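Local coordinates for D-xylonate dehydratase (Caulobacter crescentus, PDB 5OYN), which catalyses the dehydration of D-xylonate to 2-dehydro-3-deoxy-D-arabinonate, and of D-gluconate with similar efficiency, using a [2Fe-2S] cluster and magnesium, at residues G496-S499 against P505-L508; T122-P127 against K594-N599. One frame throughout, in Å; residues are numbered along the deposited sequence.

Interaction 1 of 2, residues G496-S499 against P505-L508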
loop_
_atom_site.group_PDB
_atom_site.type_symbol
_atom_site.label_atom_id
_atom_site.label_comp_id
_atom_site.label_asym_id
_atom_site.label_seq_id
_atom_site.Cartn_x
_atom_site.Cartn_y
_atom_site.Cartn_z
ATOM N N GLY A 496 30.573 -21.920 19.193
ATOM C CA GLY A 496 29.475 -21.193 18.606
ATOM C C GLY A 496 29.328 -19.807 19.202
ATOM O O GLY A 496 30.269 -19.238 19.769
ATOM N N ARG A 497 28.116 -19.258 19.068
ATOM C CA ARG A 497 27.776 -17.895 19.481
ATOM C C ARG A 497 26.681 -17.940 20.545
ATOM O O ARG A 497 26.261 -19.008 20.993
ATOM C CB ARG A 497 27.349 -17.053 18.269
ATOM C CG ARG A 497 28.130 -17.363 16.980
ATOM C CD ARG A 497 27.880 -16.370 15.856
ATOM N NE ARG A 497 26.549 -15.788 15.961
ATOM C CZ ARG A 497 25.452 -16.321 15.430
ATOM N NH1 ARG A 497 25.533 -17.439 14.734
ATOM N NH2 ARG A 497 24.279 -15.729 15.596
ATOM N N GLN A 498 26.234 -16.763 20.971
ATOM C CA GLN A 498 25.053 -16.644 21.812
ATOM C C GLN A 498 24.322 -15.382 21.399
ATOM O O GLN A 498 24.912 -14.485 20.790
ATOM C CB GLN A 498 25.401 -16.583 23.298
ATOM C CG GLN A 498 25.919 -15.232 23.732
ATOM C CD GLN A 498 26.389 -15.234 25.164
ATOM O OE1 GLN A 498 26.348 -16.264 25.848
ATOM N NE2 GLN A 498 26.827 -14.073 25.638
ATOM N N SER A 499 23.031 -15.312 21.730
ATOM C CA SER A 499 22.251 -14.139 21.349
ATOM C C SER A 499 22.846 -12.882 21.968
ATOM O O SER A 499 23.272 -12.879 23.128
ATOM C CB SER A 499 20.794 -14.295 21.785
ATOM O OG SER A 499 20.009 -13.184 21.371
ATOM N N PRO A 505 28.133 -14.472 30.886
ATOM C CA PRO A 505 29.519 -14.058 30.582
ATOM C C PRO A 505 30.301 -15.166 29.887
ATOM O O PRO A 505 31.264 -15.703 30.414
ATOM C CB PRO A 505 30.076 -13.729 31.973
ATOM C CG PRO A 505 29.340 -14.648 32.891
ATOM C CD PRO A 505 27.960 -14.855 32.299
ATOM N N SER A 506 29.871 -15.522 28.687
ATOM C CA SER A 506 30.401 -16.705 28.036
ATOM C C SER A 506 31.712 -16.398 27.331
ATOM O O SER A 506 32.026 -15.251 27.012
ATOM C CB SER A 506 29.403 -17.261 27.018
ATOM O OG SER A 506 28.177 -17.624 27.624
ATOM N N ILE A 507 32.471 -17.461 27.073
ATOM C CA ILE A 507 33.630 -17.419 26.191
ATOM C C ILE A 507 33.183 -17.949 24.832
ATOM O O ILE A 507 32.782 -19.114 24.708
ATOM C CB ILE A 507 34.802 -18.228 26.768
ATOM C CG1 ILE A 507 35.379 -17.502 27.976
ATOM C CG2 ILE A 507 35.907 -18.404 25.724
ATOM C CD1 ILE A 507 35.589 -18.396 29.162
ATOM N N LEU A 508 33.261 -17.097 23.812
ATOM C CA LEU A 508 32.492 -17.287 22.592
ATOM C C LEU A 508 33.376 -17.200 21.366
ATOM O O LEU A 508 34.478 -16.650 21.408
ATOM C CB LEU A 508 31.396 -16.225 22.443
ATOM C CG LEU A 508 30.328 -16.270 23.511
ATOM C CD1 LEU A 508 30.181 -14.899 24.105
ATOM C CD2 LEU A 508 29.050 -16.734 22.874
#
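Gln-498 reaches across to Ser-506 and Leu-508, and its side chain supplies both the polar and the apolar half of the contact. At its end, the hydroxyl OG of Ser-506 donates to OE1 of Gln-498 over 2.9 Å. The hydroxyl approaches OE1 at a C=O...donor angle of 135°, with OG tilted 31° from the carbonyl plane. Nearer the backbone, the methyl CD2 of Leu-508 sits 3.6 Å from CG of Gln-498 and 3.4 Å from its backbone N. The two side chains cross at about a right angle, and both methyls of Leu-508 lie along one side of the glutamine chain, CD2 by its aliphatic part and CD1 by the amide, 3.8 Å from NE2 of Gln-498. Gln-498 holds CG between its backbone N and carbonyl carbon (chi1 77°) and is extended beyond, which carries the amide out to the serine. CD2 of Leu-508 also rests on the peptide at Arg-497, 3.5 Å from that residue's C. All of this is buried in the C-terminal part of the IlvD/Edd fold, where the chain leaves strand 492-494 of a mixed sheet and re-enters as strand 507-511 of a separate antiparallel sheet. Were Gln-498 replaced by an alanine, OG of Ser-506 would probably keep Thr-492 but lose this acceptor, and a gap would be likely to open beside the methyls of Leu-508. Further out, NE2 of Gln-498 fixes the amide by bonding to O of Ser-504, and OG of Ser-506 is held as well by OG1 of Thr-492. The side chain of Arg-497 leaves the backbone on the side away from 505-508, and its guanidinium reaches the magnesium site, NE bonding to Asn-288 and NH2 weakly to the magnesium ligand Glu-472.

Interaction 2 of 2, residues T122-P127 against K594-N599; sequences TLHGYP and KLPRHN
The imidazole of His-124 meets the chain near its C-terminus at two points, the carbonyl of Lys-594 and the ring of Pro-596. At the edge of the imidazole, near its plane, CE1 of His-124 faces O of Lys-594 at 3.2 Å. The proline comes at the ring obliquely, CB of Pro-596 lying 4.0 Å from NE2 of His-124. Its neighbour CG of Pro-596 settles against the end of the helix, 4.0 Å from O of His-124, a carbonyl that accepts a hydrogen bond from NH2 of Arg-19. With CG anti to the backbone N (chi1 179°), the histidine swings its ring off the helix and over to the 594-599 segment, whereas the proline approaches from the opposite direction.

This small buried patch of His-124 and Pro-596 contrasts with the side of Lys-594, which lends only its backbone: its side chain leads away from 122-127 into an exposed position. A second subunit packs here too: its Met-562 touches His-124, its Arg-105 bonds to O of Pro-596, and O of its Asn-102 accepts from ND2 of Asn-599. The arrangement thus lays a C-terminal tail, at a subunit interface, over the end of helix 109-125, which joins parallel strands 90-95 and 130-135 in a beta-alpha-beta crossover.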
loop_
_atom_site.group_PDB
_atom_site.type_symbol
_atom_site.label_atom_id
_atom_site.label_comp_id
_atom_site.label_asym_id
_atom_site.label_seq_id
_atom_site.Cartn_x
_atom_site.Cartn_y
_atom_site.Cartn_z
ATOM N N THR A 122 22.935 -7.299 -7.715
ATOM C CA THR A 122 21.952 -6.260 -8.016
ATOM C C THR A 122 22.604 -4.884 -8.119
ATOM O O THR A 122 22.408 -4.168 -9.107
ATOM C CB THR A 122 20.858 -6.261 -6.938
ATOM O OG1 THR A 122 20.264 -7.560 -6.856
ATOM C CG2 THR A 122 19.783 -5.219 -7.226
ATOM N N LEU A 123 23.373 -4.484 -7.096
ATOM C CA LEU A 123 23.966 -3.142 -7.095
ATOM C C LEU A 123 24.873 -2.930 -8.298
ATOM O O LEU A 123 24.907 -1.839 -8.883
ATOM C CB LEU A 123 24.760 -2.912 -5.814
ATOM C CG LEU A 123 24.006 -2.754 -4.501
ATOM C CD1 LEU A 123 25.001 -2.360 -3.419
ATOM C CD2 LEU A 123 22.922 -1.719 -4.636
ATOM N N HIS A 124 25.614 -3.963 -8.687
ATOM C CA HIS A 124 26.546 -3.832 -9.792
ATOM C C HIS A 124 25.906 -4.102 -11.147
ATOM O O HIS A 124 26.345 -3.525 -12.149
ATOM C CB HIS A 124 27.731 -4.772 -9.573
ATOM C CG HIS A 124 28.735 -4.731 -10.676
ATOM N ND1 HIS A 124 29.564 -3.650 -10.884
ATOM C CD2 HIS A 124 29.023 -5.624 -11.652
ATOM C CE1 HIS A 124 30.329 -3.885 -11.934
ATOM N NE2 HIS A 124 30.023 -5.076 -12.415
ATOM N N GLY A 125 24.857 -4.936 -11.199
ATOM C CA GLY A 125 24.229 -5.386 -12.430
ATOM C C GLY A 125 23.114 -4.534 -13.002
ATOM O O GLY A 125 22.675 -4.804 -14.126
ATOM N N TYR A 126 22.645 -3.515 -12.292
ATOM C CA TYR A 126 21.538 -2.685 -12.740
ATOM C C TYR A 126 21.964 -1.226 -12.740
ATOM O O TYR A 126 22.976 -0.872 -12.129
ATOM C CB TYR A 126 20.308 -2.879 -11.838
ATOM C CG TYR A 126 19.696 -4.254 -11.943
ATOM C CD1 TYR A 126 20.070 -5.270 -11.067
ATOM C CD2 TYR A 126 18.756 -4.542 -12.924
ATOM C CE1 TYR A 126 19.513 -6.537 -11.161
ATOM C CE2 TYR A 126 18.192 -5.796 -13.026
ATOM C CZ TYR A 126 18.569 -6.792 -12.145
ATOM O OH TYR A 126 18.010 -8.048 -12.251
ATOM N N PRO A 127 21.224 -0.349 -13.429
ATOM C CA PRO A 127 21.662 1.054 -13.499
ATOM C C PRO A 127 21.446 1.796 -12.192
ATOM O O PRO A 127 20.625 2.718 -12.117
ATOM C CB PRO A 127 20.799 1.637 -14.625
ATOM C CG PRO A 127 19.587 0.816 -14.611
ATOM C CD PRO A 127 20.027 -0.581 -14.248
ATOM N N LYS A 594 34.749 -0.894 -12.879
ATOM C CA LYS A 594 34.626 -1.467 -14.210
ATOM C C LYS A 594 33.159 -1.718 -14.528
ATOM O O LYS A 594 32.389 -2.150 -13.666
ATOM C CB LYS A 594 35.428 -2.769 -14.327
ATOM C CG LYS A 594 35.329 -3.445 -15.694
ATOM C CD LYS A 594 36.410 -2.960 -16.666
ATOM C CE LYS A 594 36.708 -4.004 -17.742
ATOM N NZ LYS A 594 35.574 -4.958 -17.958
ATOM N N LEU A 595 32.768 -1.425 -15.757
ATOM C CA LEU A 595 31.404 -1.676 -16.186
ATOM C C LEU A 595 31.218 -3.159 -16.472
ATOM O O LEU A 595 32.184 -3.918 -16.548
ATOM C CB LEU A 595 31.091 -0.835 -17.416
ATOM C CG LEU A 595 30.637 0.584 -17.096
ATOM C CD1 LEU A 595 30.307 1.329 -18.374
ATOM C CD2 LEU A 595 29.438 0.546 -16.163
ATOM N N PRO A 596 29.973 -3.617 -16.596
ATOM C CA PRO A 596 29.751 -4.979 -17.100
ATOM C C PRO A 596 29.335 -4.987 -18.571
ATOM O O PRO A 596 28.854 -3.974 -19.102
ATOM C CB PRO A 596 28.643 -5.506 -16.181
ATOM C CG PRO A 596 27.875 -4.256 -15.762
ATOM C CD PRO A 596 28.746 -3.041 -16.016
ATOM N N ARG A 597 29.530 -6.119 -19.246
ATOM C CA ARG A 597 29.180 -6.208 -20.656
ATOM C C ARG A 597 27.681 -6.009 -20.847
ATOM O O ARG A 597 26.878 -6.297 -19.959
ATOM C CB ARG A 597 29.590 -7.564 -21.226
ATOM C CG ARG A 597 30.814 -8.179 -20.591
ATOM C CD ARG A 597 30.884 -9.656 -20.935
ATOM N NE ARG A 597 31.156 -9.875 -22.355
ATOM C CZ ARG A 597 31.686 -10.991 -22.852
ATOM N NH1 ARG A 597 31.999 -12.002 -22.046
ATOM N NH2 ARG A 597 31.896 -11.101 -24.159
ATOM N N HIS A 598 27.305 -5.514 -22.021
ATOM C CA HIS A 598 25.894 -5.466 -22.374
ATOM C C HIS A 598 25.327 -6.887 -22.457
ATOM O O HIS A 598 26.062 -7.869 -22.602
ATOM C CB HIS A 598 25.701 -4.716 -23.695
ATOM C CG HIS A 598 25.978 -3.245 -23.600
ATOM N ND1 HIS A 598 25.098 -2.355 -23.021
ATOM C CD2 HIS A 598 27.040 -2.510 -24.009
ATOM C CE1 HIS A 598 25.608 -1.138 -23.075
ATOM N NE2 HIS A 598 26.786 -1.202 -23.668
ATOM N N ASN A 599 23.997 -6.992 -22.348
ATOM C CA ASN A 599 23.335 -8.293 -22.255
ATOM C C ASN A 599 22.679 -8.754 -23.556
ATOM O O ASN A 599 22.220 -9.900 -23.623
ATOM C CB ASN A 599 22.283 -8.284 -21.135
ATOM C CG ASN A 599 21.334 -7.115 -21.234
ATOM O OD1 ASN A 599 21.320 -6.390 -22.231
ATOM N ND2 ASN A 599 20.535 -6.915 -20.189
#

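Interactions 1 and 2 lie on opposite sides of the chain's centre, their own centres 40 Å apart and their nearest atoms about 23 Å apart, and share no helix, strand or sheet. Along the sequence, helix 109-125 comes first, then both halves of interaction 1, and finally the tail of interaction 2. Interaction 1 joins two segments separated by just five residues, within the C-terminal family region and beside the magnesium site. Interaction 2 spans 466 intervening residues and brings the last part of the chain back to the N-terminal family region, where a neighbouring subunit of the homotetramer also packs.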